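Local coordinates for kinesin-like protein KAR3 (PDB 1F9V) that probably uses ATP hydrolysis to drive movement along microtubules, as a kinesin-related motor of budding yeast, at residues D244-E249 against Q265-S270. The protein carries 2 engineered substitutions. Residues are numbered along the deposited sequence; the frame is centred on the assembly and turned at random.
Sequences DLAGSE and QNINKS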
loop_
_atom_site.group_PDB
_atom_site.type_symbol
_atom_site.label_atom_id
_atom_site.label_comp_id
_atom_site.label_asym_id
_atom_site.label_seq_id
_atom_site.Cartn_x
_atom_site.Cartn_y
_atom_site.Cartn_z
ATOM N N ASP A 244 -4.675 -2.052 -1.501
ATOM C CA ASP A 244 -4.309 -3.070 -2.481
ATOM C C ASP A 244 -4.735 -2.409 -3.799
ATOM O O ASP A 244 -5.896 -2.481 -4.209
ATOM C CB ASP A 244 -5.112 -4.342 -2.199
ATOM C CG ASP A 244 -4.811 -5.465 -3.166
ATOM O OD1 ASP A 244 -4.025 -5.264 -4.117
ATOM O OD2 ASP A 244 -5.377 -6.560 -2.962
ATOM N N LEU A 245 -3.791 -1.735 -4.445
ATOM C CA LEU A 245 -4.077 -1.004 -5.674
ATOM C C LEU A 245 -4.476 -1.833 -6.884
ATOM O O LEU A 245 -4.251 -3.039 -6.939
ATOM C CB LEU A 245 -2.868 -0.136 -6.052
ATOM C CG LEU A 245 -2.448 0.961 -5.068
ATOM C CD1 LEU A 245 -1.060 1.483 -5.436
ATOM C CD2 LEU A 245 -3.461 2.099 -5.096
ATOM N N ALA A 246 -5.090 -1.169 -7.856
ATOM C CA ALA A 246 -5.468 -1.824 -9.098
ATOM C C ALA A 246 -4.160 -2.204 -9.813
ATOM O O ALA A 246 -3.143 -1.523 -9.651
ATOM C CB ALA A 246 -6.273 -0.857 -9.971
ATOM N N GLY A 247 -4.186 -3.281 -10.597
ATOM C CA GLY A 247 -2.990 -3.694 -11.321
ATOM C C GLY A 247 -2.395 -2.569 -12.153
ATOM O O GLY A 247 -3.114 -1.853 -12.852
ATOM N N SER A 248 -1.074 -2.427 -12.108
ATOM C CA SER A 248 -0.388 -1.360 -12.832
ATOM C C SER A 248 0.050 -1.697 -14.259
ATOM O O SER A 248 0.670 -0.862 -14.917
ATOM C CB SER A 248 0.849 -0.929 -12.047
ATOM O OG SER A 248 1.725 -2.038 -11.880
ATOM N N GLU A 249 -0.261 -2.904 -14.733
ATOM C CA GLU A 249 0.157 -3.320 -16.077
ATOM C C GLU A 249 -0.229 -2.317 -17.154
ATOM O O GLU A 249 -1.356 -1.824 -17.181
ATOM C CB GLU A 249 -0.409 -4.700 -16.429
ATOM C CG GLU A 249 -1.910 -4.825 -16.304
ATOM C CD GLU A 249 -2.339 -5.343 -14.940
ATOM O OE1 GLU A 249 -1.598 -5.133 -13.951
ATOM O OE2 GLU A 249 -3.422 -5.960 -14.862
ATOM N N GLN A 265 -8.405 3.875 -18.650
ATOM C CA GLN A 265 -8.175 5.304 -18.519
ATOM C C GLN A 265 -8.190 5.730 -17.057
ATOM O O GLN A 265 -7.358 6.517 -16.626
ATOM C CB GLN A 265 -9.240 6.086 -19.294
ATOM C CG GLN A 265 -9.149 5.915 -20.801
ATOM C CD GLN A 265 -10.287 6.596 -21.534
ATOM O OE1 GLN A 265 -11.442 6.542 -21.107
ATOM N NE2 GLN A 265 -9.966 7.242 -22.647
ATOM N N ASN A 266 -9.141 5.198 -16.298
ATOM C CA ASN A 266 -9.266 5.537 -14.883
ATOM C C ASN A 266 -8.118 4.975 -14.040
ATOM O O ASN A 266 -7.637 5.635 -13.115
ATOM C CB ASN A 266 -10.612 5.041 -14.343
ATOM C CG ASN A 266 -11.761 5.967 -14.712
ATOM O OD1 ASN A 266 -11.635 7.191 -14.626
ATOM N ND2 ASN A 266 -12.881 5.390 -15.129
ATOM N N ILE A 267 -7.682 3.759 -14.354
ATOM C CA ILE A 267 -6.577 3.154 -13.617
ATOM C C ILE A 267 -5.301 3.932 -13.935
ATOM O O ILE A 267 -4.537 4.276 -13.038
ATOM C CB ILE A 267 -6.393 1.665 -14.004
ATOM C CG1 ILE A 267 -7.584 0.852 -13.491
ATOM C CG2 ILE A 267 -5.082 1.127 -13.433
ATOM C CD1 ILE A 267 -7.723 -0.511 -14.138
ATOM N N ASN A 268 -5.091 4.229 -15.214
ATOM C CA ASN A 268 -3.913 4.973 -15.642
ATOM C C ASN A 268 -3.847 6.320 -14.931
ATOM O O ASN A 268 -2.822 6.683 -14.353
ATOM C CB ASN A 268 -3.948 5.215 -17.151
ATOM C CG ASN A 268 -3.603 3.976 -17.958
ATOM O OD1 ASN A 268 -3.281 2.922 -17.407
ATOM N ND2 ASN A 268 -3.669 4.100 -19.278
ATOM N N LYS A 269 -4.946 7.065 -14.980
ATOM C CA LYS A 269 -5.001 8.381 -14.353
ATOM C C LYS A 269 -4.801 8.311 -12.841
ATOM O O LYS A 269 -4.052 9.104 -12.262
ATOM C CB LYS A 269 -6.345 9.049 -14.658
ATOM C CG LYS A 269 -6.233 10.311 -15.484
ATOM C CD LYS A 269 -5.808 10.000 -16.911
ATOM C CE LYS A 269 -6.984 9.516 -17.747
ATOM N NZ LYS A 269 -6.571 8.443 -18.690
ATOM N N SER A 270 -5.481 7.361 -12.208
ATOM C CA SER A 270 -5.404 7.194 -10.765
ATOM C C SER A 270 -3.991 6.840 -10.299
ATOM O O SER A 270 -3.475 7.441 -9.359
ATOM C CB SER A 270 -6.404 6.119 -10.312
ATOM O OG SER A 270 -6.391 5.986 -8.903
HETATM O O HOH W 1 -1.866 0.945 -18.564
#
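Ile267 extends from helix 258-281 onto the loop 244-249, where both branches of its beta carbon meet the methyl of Ala246. Ile267 CG1, set anti to the carbonyl carbon (chi1 -69°), approaches Ala246 CB to 4.1 Å. Ile267 CG2, anti to the backbone N, comes to 4.2 Å from the same Ala246 CB. This second branch also lies against the backbone of the next residue, with Ile267 CG2 3.6 Å from Gly247 O. The CB of Ala246 and that of Ile267 point at each other's segment. At the next helix residue, Asn268 connects with Glu249 through a water, which donates to Asn268 OD1 at 2.7 Å and to Glu249 O at 3.1 Å. No direct hydrogen bond crosses. The loop follows strand 235-244 and carries the DLAGSE sequence of kinesin switch II; helix 258-281 is the switch II helix of kinesins. Around the contact, Asp244 OD2 bonds Thr99 of the P-loop and Glu249 OE2 bonds Thr94, both residues of one ADP pocket. With one apolar pair, a methyl resting on a carbonyl oxygen and one bridging water, the interface imposes little directional bonding; in kinesins generally, this helix probably shifts with nucleotide state.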